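Local coordinates for protein succinate-semialdehyde dehydrogenase (Streptococcus pyogenes MGAS1882, PDB 4YWU) that probably catalyses the NAD(P)+-dependent oxidation of succinate semialdehyde to succinate, as a member of the aldehyde dehydrogenase family, at residues E129-P134 with K155-C160; A259-T264 with P304-Q309. All coordinates share one frame; numbering follows the deposited sequence.

Contact 1. Residues E129-P134 with K155-C160; sequences EPWNFP and KHASIC. With SSN (4-oxobutanoic acid), chain C; SO4 (sulfate ion), chain D.
His156 NE2 donates to the carbonyl O of Pro134 at 2.9 Å, a nearly straight bond (N-H...O 160°) lying in the ring plane, whereas ND1 receives the backbone N-H of Ala157 at 3.0 Å. This pairing is consistent with a proton on NE2, and it fixes the rotation of the ring. The Pro130 carbonyl O also comes close to the ring edge, 3.0 Å from His156 CE1. One face lies against Glu129 CB, a CH-pi contact 4.2 Å from the centroid; the sulfur of Cys160 lies over the opposite face. Beside this, the backbone N of Glu129 donates to Lys155 O.

A second, apolar cluster gathers round Trp131. With chi1 at 51°, its CG sits between the backbone N and carbonyl carbon, and the indole meets Ile159 face on: CD1 of the isoleucine stands over the five-membered ring, 3.6 Å from Trp131 CG. Ala157 CB approaches the same indole at its edge.

The sequence Pro-Trp-Asn-Phe-Pro is a signature of the family, whose asparagine lines the oxyanion hole in relatives; here Asn132 ND2 reaches O2 of the bound 4-oxobutanoic acid at 2.6 Å, a weak bond, bent to 128° at the hydrogen. On the other segment Ser158 OG binds sulfate O3 at 3.2 Å and Lys155 NZ lies close to the same ion, an arrangement consistent with a site for the 2'-phosphate of NADP.

Both loops follow neighbouring parallel strands, 124-128 and 152-155, and lead into helices 134-148 and 161-173; helix 63-74 packs against Pro134 and Cys160.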
loop_
_atom_site.group_PDB
_atom_site.type_symbol
_atom_site.label_atom_id
_atom_site.label_comp_id
_atom_site.label_asym_id
_atom_site.label_seq_id
_atom_site.Cartn_x
_atom_site.Cartn_y
_atom_site.Cartn_z
ATOM N N GLU A 129 6.080 -15.378 -6.504
ATOM C CA GLU A 129 5.378 -15.490 -7.768
ATOM C C GLU A 129 4.800 -16.871 -8.055
ATOM O O GLU A 129 5.321 -17.884 -7.587
ATOM C CB GLU A 129 6.316 -15.049 -8.896
ATOM C CG GLU A 129 6.844 -13.617 -8.736
ATOM C CD GLU A 129 5.727 -12.611 -8.428
ATOM O OE1 GLU A 129 4.657 -12.698 -9.066
ATOM O OE2 GLU A 129 5.909 -11.725 -7.558
ATOM N N PRO A 130 3.695 -16.924 -8.821
ATOM C CA PRO A 130 3.014 -18.169 -9.189
ATOM C C PRO A 130 3.568 -18.852 -10.440
ATOM O O PRO A 130 4.452 -18.329 -11.113
ATOM C CB PRO A 130 1.579 -17.715 -9.374
ATOM C CG PRO A 130 1.777 -16.395 -10.044
ATOM C CD PRO A 130 2.880 -15.760 -9.209
ATOM N N TRP A 131 3.013 -20.013 -10.763
ATOM C CA TRP A 131 3.470 -20.777 -11.913
ATOM C C TRP A 131 2.767 -20.540 -13.246
ATOM O O TRP A 131 3.319 -20.877 -14.290
ATOM C CB TRP A 131 3.405 -22.274 -11.594
ATOM C CG TRP A 131 2.069 -22.699 -11.065
ATOM C CD1 TRP A 131 1.722 -22.878 -9.755
ATOM C CD2 TRP A 131 0.882 -22.932 -11.828
ATOM N NE1 TRP A 131 0.394 -23.204 -9.656
ATOM C CE2 TRP A 131 -0.148 -23.244 -10.912
ATOM C CE3 TRP A 131 0.587 -22.906 -13.198
ATOM C CZ2 TRP A 131 -1.457 -23.528 -11.322
ATOM C CZ3 TRP A 131 -0.716 -23.188 -13.608
ATOM C CH2 TRP A 131 -1.721 -23.494 -12.671
ATOM N N ASN A 132 1.570 -19.967 -13.242
ATOM C CA ASN A 132 0.865 -19.781 -14.508
ATOM C C ASN A 132 1.591 -18.920 -15.557
ATOM O O ASN A 132 1.289 -19.003 -16.747
ATOM C CB ASN A 132 -0.557 -19.262 -14.251
ATOM C CG ASN A 132 -0.586 -17.837 -13.750
ATOM O OD1 ASN A 132 0.216 -17.441 -12.899
ATOM N ND2 ASN A 132 -1.530 -17.057 -14.263
ATOM N N PHE A 133 2.548 -18.109 -15.119
ATOM C CA PHE A 133 3.340 -17.262 -16.015
ATOM C C PHE A 133 4.714 -17.110 -15.383
ATOM O O PHE A 133 5.085 -16.042 -14.903
ATOM C CB PHE A 133 2.688 -15.891 -16.193
ATOM C CG PHE A 133 1.485 -15.909 -17.084
ATOM C CD1 PHE A 133 1.624 -16.106 -18.451
ATOM C CD2 PHE A 133 0.206 -15.742 -16.557
ATOM C CE1 PHE A 133 0.507 -16.138 -19.287
ATOM C CE2 PHE A 133 -0.919 -15.773 -17.381
ATOM C CZ PHE A 133 -0.769 -15.971 -18.749
ATOM N N PRO A 134 5.495 -18.195 -15.393
ATOM C CA PRO A 134 6.845 -18.271 -14.830
ATOM C C PRO A 134 7.707 -17.028 -15.007
ATOM O O PRO A 134 8.227 -16.487 -14.031
ATOM C CB PRO A 134 7.435 -19.489 -15.527
ATOM C CG PRO A 134 6.237 -20.371 -15.695
ATOM C CD PRO A 134 5.194 -19.401 -16.185
ATOM N N LYS A 155 10.880 -16.072 -4.561
ATOM C CA LYS A 155 10.405 -17.351 -4.067
ATOM C C LYS A 155 9.347 -17.691 -5.106
ATOM O O LYS A 155 8.262 -17.105 -5.128
ATOM C CB LYS A 155 9.775 -17.215 -2.689
ATOM C CG LYS A 155 9.557 -18.550 -1.970
ATOM C CD LYS A 155 8.459 -19.379 -2.614
ATOM C CE LYS A 155 8.155 -20.616 -1.793
ATOM N NZ LYS A 155 7.185 -21.495 -2.481
ATOM N N HIS A 156 9.698 -18.610 -5.993
ATOM C CA HIS A 156 8.813 -19.026 -7.062
ATOM C C HIS A 156 8.048 -20.285 -6.679
ATOM O O HIS A 156 8.252 -20.851 -5.605
ATOM C CB HIS A 156 9.635 -19.296 -8.315
ATOM C CG HIS A 156 9.027 -18.745 -9.558
ATOM N ND1 HIS A 156 7.673 -18.798 -9.807
ATOM C CD2 HIS A 156 9.584 -18.138 -10.630
ATOM C CE1 HIS A 156 7.422 -18.246 -10.980
ATOM N NE2 HIS A 156 8.564 -17.836 -11.501
ATOM N N ALA A 157 7.171 -20.717 -7.575
ATOM C CA ALA A 157 6.375 -21.917 -7.351
ATOM C C ALA A 157 7.288 -23.141 -7.330
ATOM O O ALA A 157 8.326 -23.163 -7.989
ATOM C CB ALA A 157 5.329 -22.057 -8.447
ATOM N N SER A 158 6.895 -24.159 -6.572
ATOM C CA SER A 158 7.680 -25.382 -6.462
ATOM C C SER A 158 7.674 -26.217 -7.736
ATOM O O SER A 158 8.588 -27.006 -7.946
ATOM C CB SER A 158 7.155 -26.236 -5.320
ATOM O OG SER A 158 5.829 -26.651 -5.605
ATOM N N ILE A 159 6.654 -26.061 -8.582
ATOM C CA ILE A 159 6.594 -26.846 -9.813
ATOM C C ILE A 159 7.310 -26.225 -11.004
ATOM O O ILE A 159 7.337 -26.818 -12.085
ATOM C CB ILE A 159 5.146 -27.163 -10.251
ATOM C CG1 ILE A 159 4.436 -25.893 -10.722
ATOM C CG2 ILE A 159 4.398 -27.826 -9.112
ATOM C CD1 ILE A 159 3.096 -26.161 -11.409
ATOM N N CYS A 160 7.885 -25.040 -10.833
ATOM C CA CYS A 160 8.612 -24.424 -11.938
ATOM C C CYS A 160 9.970 -23.870 -11.494
ATOM O O CYS A 160 10.321 -22.732 -11.790
ATOM C CB CYS A 160 7.765 -23.325 -12.587
ATOM S SG CYS A 160 7.398 -21.907 -11.557
HETATM C C1 SSN C . -2.642 -13.681 -14.522
HETATM O O1 SSN C . -3.248 -12.992 -15.397
HETATM C C2 SSN C . -1.554 -13.086 -13.641
HETATM O O2 SSN C . -2.939 -14.886 -14.369
HETATM C C3 SSN C . -1.928 -13.151 -12.165
HETATM C C4 SSN C . -1.974 -11.728 -11.617
HETATM O O4 SSN C . -2.809 -11.351 -10.800
HETATM S S SO4 D . 4.335 -23.382 -3.863
HETATM O O1 SO4 D . 4.422 -21.965 -4.264
HETATM O O2 SO4 D . 5.640 -23.858 -3.355
HETATM O O3 SO4 D . 3.934 -24.188 -5.029
HETATM O O4 SO4 D . 3.328 -23.515 -2.796
#

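Contact 2. Residues A259-T264 with P304-Q309; sequences AGQVCT and PLSSAQ. With SSN (4-oxobutanoic acid), chain C.
The flat amide of Gln261 is wedged against Leu305 and Ser306, with CD2 of the leucine over one face, 3.9 Å from Gln261 CD. Trp131 packs against the other face, while the end of the Gln261 side chain comes up against Ser306. The side chain gets there because CG points away from its own carbonyl carbon (chi1 -58°) and the chain runs extended beyond it, crossing the leucine obliquely. The same methyl, Leu305 CD2, also touches Ala259 CB at 4.1 Å, so a single branch serves both partners.

Gln261 is the centre of an inverse gamma turn, closed by a weak bond from Val262 N to Gly260 O. Gly260 itself adopts a positive phi, at which a side chain would collide with the preceding carbonyl O. The turn belongs to the Gly-Gln-x-Cys sequence of aldehyde dehydrogenases, whose cysteine is the nucleophile in relatives. Beyond it, the loop presents backbone and side chains to the 4-oxobutanoic acid: Cys263 N donates to ligand O2 at 2.8 Å (155°), Thr264 OG1 makes a weak bond to O1, and Val262 CG1 packs 3.4 Å from that same O1.

Outside the contact, Arg255 binds the carbonyl O of Gly260 and Lys267 that of Val262, while Ser307 N-caps helix 308-323 through a bond from Ala310 N to its OG.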
loop_
_atom_site.group_PDB
_atom_site.type_symbol
_atom_site.label_atom_id
_atom_site.label_comp_id
_atom_site.label_asym_id
_atom_site.label_seq_id
_atom_site.Cartn_x
_atom_site.Cartn_y
_atom_site.Cartn_z
ATOM N N ALA A 259 -4.828 -22.779 -21.064
ATOM C CA ALA A 259 -5.788 -23.769 -20.582
ATOM C C ALA A 259 -6.703 -23.252 -19.461
ATOM O O ALA A 259 -7.112 -24.013 -18.575
ATOM C CB ALA A 259 -5.053 -25.033 -20.127
ATOM N N GLY A 260 -7.021 -21.961 -19.501
ATOM C CA GLY A 260 -7.894 -21.388 -18.489
ATOM C C GLY A 260 -7.231 -21.036 -17.168
ATOM O O GLY A 260 -7.892 -20.560 -16.239
ATOM N N GLN A 261 -5.928 -21.267 -17.077
ATOM C CA GLN A 261 -5.188 -20.972 -15.863
ATOM C C GLN A 261 -4.659 -19.530 -15.895
ATOM O O GLN A 261 -3.455 -19.284 -15.852
ATOM C CB GLN A 261 -4.035 -21.966 -15.718
ATOM C CG GLN A 261 -4.475 -23.423 -15.669
ATOM C CD GLN A 261 -3.315 -24.384 -15.846
ATOM O OE1 GLN A 261 -2.619 -24.344 -16.858
ATOM N NE2 GLN A 261 -3.100 -25.250 -14.863
ATOM N N VAL A 262 -5.575 -18.576 -15.973
ATOM C CA VAL A 262 -5.221 -17.169 -16.012
ATOM C C VAL A 262 -6.147 -16.441 -15.052
ATOM O O VAL A 262 -7.366 -16.555 -15.155
ATOM C CB VAL A 262 -5.419 -16.592 -17.426
ATOM C CG1 VAL A 262 -4.810 -15.204 -17.523
ATOM C CG2 VAL A 262 -4.811 -17.526 -18.444
ATOM N N CYS A 263 -5.562 -15.702 -14.115
ATOM C CA CYS A 263 -6.337 -14.959 -13.133
ATOM C C CYS A 263 -7.336 -14.052 -13.832
ATOM O O CYS A 263 -8.420 -13.800 -13.308
ATOM C CB CYS A 263 -5.409 -14.148 -12.229
ATOM S SG CYS A 263 -4.264 -15.170 -11.240
ATOM N N THR A 264 -6.982 -13.570 -15.019
ATOM C CA THR A 264 -7.885 -12.710 -15.778
ATOM C C THR A 264 -8.627 -13.456 -16.890
ATOM O O THR A 264 -9.097 -12.859 -17.859
ATOM C CB THR A 264 -7.146 -11.489 -16.382
ATOM O OG1 THR A 264 -5.858 -11.892 -16.859
ATOM C CG2 THR A 264 -6.994 -10.398 -15.340
ATOM N N PRO A 304 -1.938 -29.369 -21.181
ATOM C CA PRO A 304 -2.420 -30.085 -19.999
ATOM C C PRO A 304 -2.273 -29.107 -18.844
ATOM O O PRO A 304 -1.603 -28.083 -18.991
ATOM C CB PRO A 304 -1.458 -31.263 -19.898
ATOM C CG PRO A 304 -0.184 -30.680 -20.380
ATOM C CD PRO A 304 -0.611 -29.866 -21.592
ATOM N N LEU A 305 -2.894 -29.388 -17.706
ATOM C CA LEU A 305 -2.765 -28.476 -16.576
ATOM C C LEU A 305 -1.372 -28.627 -15.976
ATOM O O LEU A 305 -0.663 -29.590 -16.272
ATOM C CB LEU A 305 -3.844 -28.752 -15.534
ATOM C CG LEU A 305 -5.269 -28.719 -16.093
ATOM C CD1 LEU A 305 -6.244 -28.772 -14.942
ATOM C CD2 LEU A 305 -5.492 -27.459 -16.908
ATOM N N SER A 306 -0.987 -27.671 -15.139
ATOM C CA SER A 306 0.341 -27.655 -14.531
ATOM C C SER A 306 0.700 -28.800 -13.580
ATOM O O SER A 306 1.888 -29.051 -13.340
ATOM C CB SER A 306 0.555 -26.322 -13.812
ATOM O OG SER A 306 -0.372 -26.160 -12.755
ATOM N N SER A 307 -0.299 -29.485 -13.028
ATOM C CA SER A 307 -0.008 -30.588 -12.115
ATOM C C SER A 307 -1.194 -31.508 -11.914
ATOM O O SER A 307 -2.321 -31.163 -12.262
ATOM C CB SER A 307 0.432 -30.054 -10.752
ATOM O OG SER A 307 -0.677 -29.568 -10.020
ATOM N N ALA A 308 -0.932 -32.684 -11.355
ATOM C CA ALA A 308 -1.985 -33.648 -11.087
ATOM C C ALA A 308 -3.018 -33.002 -10.169
ATOM O O ALA A 308 -4.210 -32.995 -10.477
ATOM C CB ALA A 308 -1.405 -34.883 -10.432
ATOM N N GLN A 309 -2.559 -32.454 -9.048
ATOM C CA GLN A 309 -3.443 -31.791 -8.091
ATOM C C GLN A 309 -4.338 -30.754 -8.774
ATOM O O GLN A 309 -5.514 -30.604 -8.433
ATOM C CB GLN A 309 -2.620 -31.094 -7.006
ATOM C CG GLN A 309 -3.480 -30.506 -5.911
ATOM C CD GLN A 309 -4.268 -31.579 -5.163
ATOM O OE1 GLN A 309 -5.418 -31.362 -4.756
ATOM N NE2 GLN A 309 -3.647 -32.744 -4.970
HETATM C C1 SSN C . -2.642 -13.681 -14.522
HETATM O O1 SSN C . -3.248 -12.992 -15.397
HETATM C C2 SSN C . -1.554 -13.086 -13.641
HETATM O O2 SSN C . -2.939 -14.886 -14.369
HETATM C C3 SSN C . -1.928 -13.151 -12.165
HETATM C C4 SSN C . -1.974 -11.728 -11.617
HETATM O O4 SSN C . -2.809 -11.351 -10.800
#

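In the fold
Contacts 1 and 2, their centres 12 Å apart, follow one another along the chain yet share a packed interface. Trp131 of contact 1 lies against both sides of contact 2, its CH2 being 3.0 Å from Ser306 OG and close to the Gln261 amide, and Ile159 CD1 reaches Ser306 CB at 3.5 Å. Asn132 CB lies 3.3 Å from Gln261 O. The loops converge on ligand O2, which takes a sound bond from Cys263 N and a weak one from Asn132 ND2. The pair corresponds to the oxyanion hole of relatives, here occupied by a carboxylate oxygen rather than by the aldehyde oxygen, so the ligand is not bound in the pose expected for attack on its aldehyde.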